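Side-chain contacts in CDA peptide synthetase I (Streptomyces coelicolor, PDB 5DU9), which forms a condensation domain of a nonribosomal peptide synthetase, with a fold belonging to the CoA-dependent acyltransferase clan: residues 117-120 with 121-124; 173-176 with 177-180; 246-250 with 251-255; 334-337 with 338-341. The protein carries 1 engineered substitution. All blocks are in the same frame, centred on the assembly; numbering follows the deposited sequence.

The four contacts follow one another along the chain of a single condensation domain, and each illustrates how neighbouring turns of backbone organise their side chains. Contact 1 lies on helix 114-126, in a beta-alpha-beta unit of the six-stranded mixed sheet, and contact 2 on helix 163-182; their centres are about 26 Å apart. Contact 3 joins strand 242-248, at the edge of the four-stranded sheet, to helix 250-263. Contact 4, on helix 325-341, is about 28 Å from contact 3 and about 39 Å from contacts 1 and 2, measured between centres. No two contacts touch, and contacts 1 and 4 lie on opposite sides of the chain's centre, so each belongs to a separate region of the domain.

Contact 1: residues 117-120 with 121-124; sequences EAQR and WMDR
Arg-120 and Arg-124, one helical turn apart, extend alongside each other in the same direction. Their guanidinium groups are stacked nearly parallel, with planes 8° apart and centres 4.3 Å from each other. The overlap is offset: Arg-120 NH2 sits over the rim of the Arg-124 group, 3.4 Å from Arg-124 NH1, while CD of Arg-124 lies over a face of the Arg-120 group. An extended chain brings Arg-120 there, whereas Arg-124 arrives by a bend at chi3 (71°).

Round the helix, the amide of Gln-119 meets the carboxylate of Asp-123 at an oblique angle, their planes 44° apart. NE2 of Gln-119 donates to Asp-123 OD1 over 2.9 Å; the acceptor lies in the amide plane, but the donor stands above the carboxylate. The methyl CE of Met-122 approaches the other end of the amide, 3.9 Å from Gln-119 OE1, whose hydrogen-bond donor is Arg-383 NH1. Trp-121 turns away to an edge-to-face contact with Phe-143 on the sheet.

Hydrogen-bonded through both NE2 and OE1, the Gln-119 amide should have a well-defined rotation, while the two arginine charges lie close together on an exposed part of the helix, where solvent should screen them.

Contact 2: residues 173-176 with 177-180; sequences LAEV and YRAL
Backbone hydrogen bonds of the ordinary alpha-helical kind tie Leu-173 to Tyr-177, Ala-174 to Arg-178, Glu-175 to Ala-179 and Val-176 to Leu-180 within helix 163-182. The bond from Leu-180 N to Val-176 O measures 3.0 Å, while that from Ala-179 N to Glu-175 O is stretched to 3.3 Å.

The polar side chains add a second layer without a direct salt bridge between the segments. Arg-178 bends at chi3 (-51°) and folds back along the preceding turn, laying one face of its guanidinium over the backbone. Glu-175 CA sits 3.4 Å above that plane, near the edge of the group, and Arg-178 NH2 comes within 3.9 Å of Glu-175 CG. The charged ends remain apart, with Glu-175 OE2 4.9 Å from Arg-178 NH2. Their stronger partners lie outside: the glutamate forms a salt bridge with Arg-172, and NH1 of Arg-178 donates to the carbonyl oxygen of Asp-374.

Across the two segments the apolar contact is a single side-chain pair. Val-176 and Leu-180 extend in parallel from the helix, and CG1 of the valine approaches CD1 of the leucine at 4.2 Å; both side chains rest on helix 46-58. Tyr-177 directs its ring away from the preceding turn, and its hydroxyl is hydrogen-bonded to the backbone nitrogen of Asp-45.

Chemically, the side chains divide by partner: Leu-173, Val-176 and Leu-180 turn hydrocarbon to helix 46-58, whereas the arginine lies along the backbone of the preceding turn to reach Asp-374 O in edge strand 373-374. That bond and the flat backbone contact would together restrict the guanidinium's rotation.

Contact 3: residues 246-250 with 251-255; sequences LGLPP and ERTEV
Pro-249, at the N-cap of helix 250-263, turns the chain out of strand 242-248 with its carbonyl oxygen accepting from both Arg-252 N (2.9 Å) and Thr-253 N. The two donors approach differently: Thr-253 N lies in the carbonyl plane, Arg-252 N stands 44° out of it. Pro-250 O then takes the N-H of Glu-254 and a weak bond from Thr-253 N. Pro-250 itself brings no N-H, and none is needed in the first turn of a helix.

Among the side chains, Thr-253 and Leu-248 meet most tightly. With OG1 wedged between backbone nitrogen and carbonyl carbon (chi1 64°), the methyl CG2 is turned against Leu-248 CB at 3.4 Å, a close carbon-carbon approach. The hydroxyl is spent on the carbonyl oxygen of Pro-401. Arg-252 doubles back along the end of the strand through a bend at chi3 (71°), crossing Leu-248 so that CD2 lies over one guanidinium face near its NH1 corner, 3.4 Å from Arg-252 NH1. At the guanidinium edge, in plane, that same NH1 donates to a water at 2.8 Å, and the water in turn donates to Gly-247 O over 3.0 Å. A bridge therefore links the arginine to the strand backbone.

One side of the turn packs against the C-terminal part of the fold. Leu-248 and Arg-252 both pack on Val-429 of helix 418-437, from which Glu-426 offers Arg-252 a weak, long ion pair. On the sheet side, Leu-248 pairs through its backbone with Leu-405 of strand 404-411, the strand that Thr-253 also touches.

Contact 4: residues 334-337 with 338-341; sequences EAMS and GLLA
This is a local, mainly apolar contact between successive turns of helix 325-341, packed with one side against strand 311-318 and bordered by helix 267-283. Met-336 carries most of the side-chain contact. Its side chain leaves the backbone away from the following turn, but with CG anti to the carbonyl carbon, turns at chi2 (-67°) and chi3 curl the thioether back along the helix. The sulfur SD then lies 4.3 Å from Leu-339 CD1, and the methyl CE reaches to 4.4 Å from Leu-340 CG, both distances marking loose van der Waals contact. Leu-340 also leans over the peptide behind it, with CG 3.3 Å from Met-336 O.

The backbone is held by i to i+4 hydrogen bonds. Leu-339 N donates to Ala-335 O at 3.0 Å, Leu-340 N to Met-336 O at 2.8 Å, and Ala-341 N to Ser-337 O at 3.1 Å. Gly-338 presents no side chain beside Ala-335, while its carbonyl oxygen accepts from His-342 ND1. The hydroxyl of Ser-337 folds onto its own helix and is hydrogen-bonded to the carbonyl oxygen of Ser-333.

The side chain of Leu-339 is about 12 Å from the bound (2S)-2-amino-N-butyl-propanamide, too far to touch it. Apolar groups of Ala-335, Met-336 and Leu-339 pack on leucines of strand 311-318 through dispersion, whereas the exposed Ser-337 bonds its hydroxyl within the helix.

Contact 1: residues 117-120 with 121-124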
loop_
_atom_site.group_PDB
_atom_site.type_symbol
_atom_site.label_atom_id
_atom_site.label_comp_id
_atom_site.label_asym_id
_atom_site.label_seq_id
_atom_site.Cartn_x
_atom_site.Cartn_y
_atom_site.Cartn_z
ATOM N N GLU A 117 6.858 16.547 -15.136
ATOM C CA GLU A 117 7.892 17.119 -14.280
ATOM C C GLU A 117 7.648 16.783 -12.815
ATOM O O GLU A 117 8.592 16.542 -12.059
ATOM C CB GLU A 117 7.960 18.636 -14.456
ATOM C CG GLU A 117 8.731 19.072 -15.676
ATOM C CD GLU A 117 10.177 18.615 -15.644
ATOM O OE1 GLU A 117 10.897 18.991 -14.695
ATOM O OE2 GLU A 117 10.587 17.870 -16.558
ATOM N N ALA A 118 6.382 16.779 -12.414
ATOM C CA ALA A 118 6.021 16.433 -11.049
ATOM C C ALA A 118 6.387 14.982 -10.753
ATOM O O ALA A 118 6.919 14.674 -9.689
ATOM C CB ALA A 118 4.539 16.667 -10.817
ATOM N N GLN A 119 6.107 14.095 -11.705
ATOM C CA GLN A 119 6.417 12.679 -11.540
ATOM C C GLN A 119 7.920 12.483 -11.406
ATOM O O GLN A 119 8.382 11.714 -10.564
ATOM C CB GLN A 119 5.882 11.862 -12.721
ATOM C CG GLN A 119 6.143 10.356 -12.612
ATOM C CD GLN A 119 5.353 9.697 -11.490
ATOM O OE1 GLN A 119 4.132 9.828 -11.416
ATOM N NE2 GLN A 119 6.051 8.985 -10.614
ATOM N N ARG A 120 8.676 13.187 -12.241
ATOM C CA ARG A 120 10.130 13.117 -12.205
ATOM C C ARG A 120 10.654 13.587 -10.849
ATOM O O ARG A 120 11.590 13.003 -10.303
ATOM C CB ARG A 120 10.733 13.957 -13.333
ATOM C CG ARG A 120 12.250 13.928 -13.375
ATOM C CD ARG A 120 12.794 14.626 -14.609
ATOM N NE ARG A 120 14.243 14.788 -14.538
ATOM C CZ ARG A 120 14.858 15.668 -13.754
ATOM N NH1 ARG A 120 14.152 16.470 -12.967
ATOM N NH2 ARG A 120 16.181 15.746 -13.754
ATOM N N TRP A 121 10.040 14.632 -10.304
ATOM C CA TRP A 121 10.442 15.157 -9.001
ATOM C C TRP A 121 10.190 14.134 -7.901
ATOM O O TRP A 121 11.037 13.917 -7.030
ATOM C CB TRP A 121 9.691 16.454 -8.683
ATOM C CG TRP A 121 10.321 17.245 -7.575
ATOM C CD1 TRP A 121 11.146 18.323 -7.707
ATOM C CD2 TRP A 121 10.184 17.016 -6.168
ATOM N NE1 TRP A 121 11.530 18.781 -6.470
ATOM C CE2 TRP A 121 10.957 17.993 -5.510
ATOM C CE3 TRP A 121 9.487 16.077 -5.401
ATOM C CZ2 TRP A 121 11.045 18.062 -4.121
ATOM C CZ3 TRP A 121 9.583 16.147 -4.024
ATOM C CH2 TRP A 121 10.356 17.132 -3.400
ATOM N N MET A 122 9.017 13.507 -7.943
ATOM C CA MET A 122 8.646 12.521 -6.939
ATOM C C MET A 122 9.545 11.287 -7.027
ATOM O O MET A 122 9.941 10.728 -6.006
ATOM C CB MET A 122 7.176 12.125 -7.098
ATOM C CG MET A 122 6.204 13.249 -6.767
ATOM S SD MET A 122 4.468 12.759 -6.829
ATOM C CE MET A 122 4.218 12.564 -8.589
ATOM N N ASP A 123 9.870 10.871 -8.245
ATOM C CA ASP A 123 10.746 9.720 -8.445
ATOM C C ASP A 123 12.136 9.975 -7.869
ATOM O O ASP A 123 12.739 9.095 -7.258
ATOM C CB ASP A 123 10.859 9.381 -9.932
ATOM C CG ASP A 123 9.581 8.804 -10.502
ATOM O OD1 ASP A 123 8.750 8.300 -9.719
ATOM O OD2 ASP A 123 9.414 8.845 -11.738
ATOM N N ARG A 124 12.644 11.185 -8.065
ATOM C CA ARG A 124 13.956 11.541 -7.550
ATOM C C ARG A 124 13.927 11.667 -6.025
ATOM O O ARG A 124 14.894 11.329 -5.348
ATOM C CB ARG A 124 14.441 12.836 -8.199
ATOM C CG ARG A 124 14.736 12.671 -9.682
ATOM C CD ARG A 124 14.969 14.000 -10.378
ATOM N NE ARG A 124 16.237 14.609 -9.991
ATOM C CZ ARG A 124 17.407 14.343 -10.567
ATOM N NH1 ARG A 124 17.489 13.468 -11.562
ATOM N NH2 ARG A 124 18.506 14.952 -10.143
#

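Contact 2: residues 173-176 with 177-180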
loop_
_atom_site.group_PDB
_atom_site.type_symbol
_atom_site.label_atom_id
_atom_site.label_comp_id
_atom_site.label_asym_id
_atom_site.label_seq_id
_atom_site.Cartn_x
_atom_site.Cartn_y
_atom_site.Cartn_z
ATOM N N LEU A 173 -5.051 16.348 7.338
ATOM C CA LEU A 173 -4.463 17.526 6.709
ATOM C C LEU A 173 -5.547 18.440 6.161
ATOM O O LEU A 173 -5.529 19.653 6.388
ATOM C CB LEU A 173 -3.514 17.118 5.582
ATOM C CG LEU A 173 -2.844 18.269 4.827
ATOM C CD1 LEU A 173 -1.845 18.982 5.720
ATOM C CD2 LEU A 173 -2.170 17.765 3.562
ATOM N N ALA A 174 -6.491 17.854 5.433
ATOM C CA ALA A 174 -7.584 18.620 4.845
ATOM C C ALA A 174 -8.451 19.252 5.926
ATOM O O ALA A 174 -8.853 20.407 5.810
ATOM C CB ALA A 174 -8.422 17.735 3.944
ATOM N N GLU A 175 -8.727 18.493 6.982
ATOM C CA GLU A 175 -9.542 18.981 8.089
ATOM C C GLU A 175 -8.938 20.234 8.713
ATOM O O GLU A 175 -9.642 21.213 8.965
ATOM C CB GLU A 175 -9.697 17.891 9.152
ATOM C CG GLU A 175 -10.645 18.258 10.281
ATOM C CD GLU A 175 -10.809 17.137 11.285
ATOM O OE1 GLU A 175 -9.787 16.530 11.669
ATOM O OE2 GLU A 175 -11.958 16.858 11.685
ATOM N N VAL A 176 -7.632 20.199 8.961
ATOM C CA VAL A 176 -6.937 21.346 9.541
ATOM C C VAL A 176 -6.930 22.521 8.565
ATOM O O VAL A 176 -7.152 23.663 8.961
ATOM C CB VAL A 176 -5.488 20.985 9.936
ATOM C CG1 VAL A 176 -4.749 22.202 10.483
ATOM C CG2 VAL A 176 -5.483 19.866 10.971
ATOM N N TYR A 177 -6.681 22.233 7.290
ATOM C CA TYR A 177 -6.646 23.270 6.259
ATOM C C TYR A 177 -7.977 24.013 6.160
ATOM O O TYR A 177 -8.006 25.243 6.042
ATOM C CB TYR A 177 -6.289 22.662 4.899
ATOM C CG TYR A 177 -6.254 23.669 3.768
ATOM C CD1 TYR A 177 -5.141 24.476 3.565
ATOM C CD2 TYR A 177 -7.331 23.811 2.903
ATOM C CE1 TYR A 177 -5.101 25.400 2.532
ATOM C CE2 TYR A 177 -7.301 24.731 1.865
ATOM C CZ TYR A 177 -6.184 25.523 1.686
ATOM O OH TYR A 177 -6.144 26.439 0.659
ATOM N N ARG A 178 -9.078 23.270 6.206
ATOM C CA ARG A 178 -10.401 23.884 6.119
ATOM C C ARG A 178 -10.636 24.834 7.287
ATOM O O ARG A 178 -11.182 25.922 7.111
ATOM C CB ARG A 178 -11.502 22.820 6.083
ATOM C CG ARG A 178 -11.549 22.006 4.796
ATOM C CD ARG A 178 -12.843 21.212 4.681
ATOM N NE ARG A 178 -13.138 20.427 5.879
ATOM C CZ ARG A 178 -12.725 19.180 6.094
ATOM N NH1 ARG A 178 -11.977 18.545 5.197
ATOM N NH2 ARG A 178 -13.060 18.561 7.218
ATOM N N ALA A 179 -10.210 24.419 8.476
ATOM C CA ALA A 179 -10.382 25.227 9.678
ATOM C C ALA A 179 -9.572 26.519 9.596
ATOM O O ALA A 179 -10.080 27.596 9.909
ATOM C CB ALA A 179 -9.982 24.429 10.913
ATOM N N LEU A 180 -8.314 26.409 9.182
ATOM C CA LEU A 180 -7.457 27.581 9.046
ATOM C C LEU A 180 -8.016 28.527 7.985
ATOM O O LEU A 180 -7.892 29.747 8.099
ATOM C CB LEU A 180 -6.024 27.172 8.691
ATOM C CG LEU A 180 -5.240 26.376 9.742
ATOM C CD1 LEU A 180 -3.834 26.064 9.247
ATOM C CD2 LEU A 180 -5.177 27.117 11.071
#

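Contact 3: residues 246-250 with 251-255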
loop_
_atom_site.group_PDB
_atom_site.type_symbol
_atom_site.label_atom_id
_atom_site.label_comp_id
_atom_site.label_asym_id
_atom_site.label_seq_id
_atom_site.Cartn_x
_atom_site.Cartn_y
_atom_site.Cartn_z
ATOM N N LEU A 246 -1.723 2.643 -15.296
ATOM C CA LEU A 246 -2.723 2.642 -16.356
ATOM C C LEU A 246 -4.054 3.104 -15.792
ATOM O O LEU A 246 -4.575 2.503 -14.861
ATOM C CB LEU A 246 -2.860 1.247 -16.970
ATOM C CG LEU A 246 -3.976 1.037 -17.996
ATOM C CD1 LEU A 246 -3.802 1.966 -19.185
ATOM C CD2 LEU A 246 -4.015 -0.410 -18.450
ATOM N N GLY A 247 -4.587 4.183 -16.353
ATOM C CA GLY A 247 -5.892 4.681 -15.959
ATOM C C GLY A 247 -7.002 4.008 -16.740
ATOM O O GLY A 247 -6.957 3.954 -17.974
ATOM N N LEU A 248 -7.991 3.495 -16.011
ATOM C CA LEU A 248 -9.151 2.833 -16.599
ATOM C C LEU A 248 -10.413 3.609 -16.246
ATOM O O LEU A 248 -10.768 3.706 -15.073
ATOM C CB LEU A 248 -9.275 1.395 -16.097
ATOM C CG LEU A 248 -8.076 0.476 -16.326
ATOM C CD1 LEU A 248 -8.349 -0.881 -15.699
ATOM C CD2 LEU A 248 -7.769 0.334 -17.809
ATOM N N PRO A 249 -11.099 4.168 -17.254
ATOM C CA PRO A 249 -12.325 4.899 -16.930
ATOM C C PRO A 249 -13.472 3.955 -16.582
ATOM O O PRO A 249 -13.362 2.755 -16.824
ATOM C CB PRO A 249 -12.616 5.670 -18.214
ATOM C CG PRO A 249 -12.045 4.822 -19.286
ATOM C CD PRO A 249 -10.810 4.197 -18.698
ATOM N N PRO A 250 -14.560 4.488 -16.011
ATOM C CA PRO A 250 -15.719 3.666 -15.633
ATOM C C PRO A 250 -16.261 2.790 -16.768
ATOM O O PRO A 250 -16.744 1.689 -16.502
ATOM C CB PRO A 250 -16.755 4.710 -15.208
ATOM C CG PRO A 250 -15.939 5.845 -14.702
ATOM C CD PRO A 250 -14.716 5.888 -15.578
ATOM N N GLU A 251 -16.175 3.261 -18.009
ATOM C CA GLU A 251 -16.638 2.476 -19.151
ATOM C C GLU A 251 -15.927 1.123 -19.217
ATOM O O GLU A 251 -16.493 0.140 -19.703
ATOM C CB GLU A 251 -16.426 3.252 -20.456
ATOM C CG GLU A 251 -16.911 2.531 -21.714
ATOM C CD GLU A 251 -18.417 2.322 -21.741
ATOM O OE1 GLU A 251 -19.136 3.033 -21.010
ATOM O OE2 GLU A 251 -18.882 1.443 -22.497
ATOM N N ARG A 252 -14.691 1.074 -18.722
ATOM C CA ARG A 252 -13.909 -0.159 -18.727
ATOM C C ARG A 252 -14.041 -0.946 -17.419
ATOM O O ARG A 252 -13.943 -2.171 -17.430
ATOM C CB ARG A 252 -12.429 0.142 -18.991
ATOM C CG ARG A 252 -12.126 0.642 -20.408
ATOM C CD ARG A 252 -10.635 0.573 -20.735
ATOM N NE ARG A 252 -10.164 -0.800 -20.908
ATOM C CZ ARG A 252 -8.891 -1.142 -21.096
ATOM N NH1 ARG A 252 -7.945 -0.212 -21.137
ATOM N NH2 ARG A 252 -8.562 -2.418 -21.246
ATOM N N THR A 253 -14.277 -0.252 -16.303
ATOM C CA THR A 253 -14.200 -0.878 -14.977
ATOM C C THR A 253 -15.554 -1.281 -14.384
ATOM O O THR A 253 -15.608 -2.112 -13.478
ATOM C CB THR A 253 -13.490 0.053 -13.959
ATOM O OG1 THR A 253 -14.253 1.248 -13.759
ATOM C CG2 THR A 253 -12.101 0.429 -14.453
ATOM N N GLU A 254 -16.639 -0.701 -14.883
ATOM C CA GLU A 254 -17.970 -1.027 -14.369
ATOM C C GLU A 254 -18.268 -2.523 -14.423
ATOM O O GLU A 254 -18.991 -3.046 -13.574
ATOM C CB GLU A 254 -19.042 -0.260 -15.150
ATOM C CG GLU A 254 -19.217 1.180 -14.693
ATOM C CD GLU A 254 -20.054 2.013 -15.651
ATOM O OE1 GLU A 254 -20.511 1.477 -16.686
ATOM O OE2 GLU A 254 -20.254 3.213 -15.363
ATOM N N VAL A 255 -17.708 -3.211 -15.416
ATOM C CA VAL A 255 -17.953 -4.641 -15.577
ATOM C C VAL A 255 -17.499 -5.433 -14.344
ATOM O O VAL A 255 -18.072 -6.475 -14.032
ATOM C CB VAL A 255 -17.255 -5.187 -16.846
ATOM C CG1 VAL A 255 -15.741 -5.110 -16.714
ATOM C CG2 VAL A 255 -17.707 -6.613 -17.143
HETATM O O HOH W 1 -7.715 2.525 -20.492
#

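Contact 4: residues 334-337 with 338-341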
loop_
_atom_site.group_PDB
_atom_site.type_symbol
_atom_site.label_atom_id
_atom_site.label_comp_id
_atom_site.label_asym_id
_atom_site.label_seq_id
_atom_site.Cartn_x
_atom_site.Cartn_y
_atom_site.Cartn_z
ATOM N N GLU A 334 -12.931 -19.051 -0.536
ATOM C CA GLU A 334 -12.638 -20.107 0.432
ATOM C C GLU A 334 -11.248 -19.926 1.034
ATOM O O GLU A 334 -11.063 -20.043 2.249
ATOM C CB GLU A 334 -12.752 -21.484 -0.221
ATOM C CG GLU A 334 -12.416 -22.638 0.711
ATOM C CD GLU A 334 -12.741 -23.994 0.113
ATOM O OE1 GLU A 334 -12.299 -25.016 0.679
ATOM O OE2 GLU A 334 -13.439 -24.043 -0.922
ATOM N N ALA A 335 -10.272 -19.629 0.184
ATOM C CA ALA A 335 -8.905 -19.436 0.643
ATOM C C ALA A 335 -8.783 -18.183 1.506
ATOM O O ALA A 335 -8.074 -18.187 2.511
ATOM C CB ALA A 335 -7.957 -19.357 -0.543
ATOM N N MET A 336 -9.464 -17.110 1.108
ATOM C CA MET A 336 -9.416 -15.860 1.865
ATOM C C MET A 336 -10.052 -16.022 3.243
ATOM O O MET A 336 -9.611 -15.408 4.212
ATOM C CB MET A 336 -10.111 -14.736 1.100
ATOM C CG MET A 336 -9.262 -14.129 0.000
ATOM S SD MET A 336 -7.828 -13.228 0.629
ATOM C CE MET A 336 -8.603 -11.827 1.425
ATOM N N SER A 337 -11.086 -16.846 3.339
ATOM C CA SER A 337 -11.708 -17.091 4.639
ATOM C C SER A 337 -10.670 -17.614 5.628
ATOM O O SER A 337 -10.616 -17.173 6.778
ATOM C CB SER A 337 -12.872 -18.071 4.510
ATOM O OG SER A 337 -13.941 -17.484 3.786
ATOM N N GLY A 338 -9.829 -18.535 5.169
ATOM C CA GLY A 338 -8.793 -19.100 6.012
ATOM C C GLY A 338 -7.690 -18.103 6.310
ATOM O O GLY A 338 -7.177 -18.037 7.423
ATOM N N LEU A 339 -7.315 -17.325 5.302
ATOM C CA LEU A 339 -6.302 -16.293 5.473
ATOM C C LEU A 339 -6.743 -15.283 6.531
ATOM O O LEU A 339 -5.982 -14.943 7.441
ATOM C CB LEU A 339 -6.026 -15.594 4.139
ATOM C CG LEU A 339 -4.921 -14.534 4.112
ATOM C CD1 LEU A 339 -4.281 -14.501 2.728
ATOM C CD2 LEU A 339 -5.466 -13.158 4.469
ATOM N N LEU A 340 -7.980 -14.819 6.419
ATOM C CA LEU A 340 -8.491 -13.812 7.345
ATOM C C LEU A 340 -8.613 -14.360 8.761
ATOM O O LEU A 340 -8.393 -13.638 9.732
ATOM C CB LEU A 340 -9.847 -13.292 6.868
ATOM C CG LEU A 340 -9.804 -12.457 5.587
ATOM C CD1 LEU A 340 -11.220 -12.156 5.125
ATOM C CD2 LEU A 340 -9.022 -11.169 5.784
ATOM N N ALA A 341 -8.954 -15.638 8.872
ATOM C CA ALA A 341 -9.144 -16.277 10.171
ATOM C C ALA A 341 -7.823 -16.459 10.923
ATOM O O ALA A 341 -7.822 -16.672 12.139
ATOM C CB ALA A 341 -9.838 -17.620 9.999
#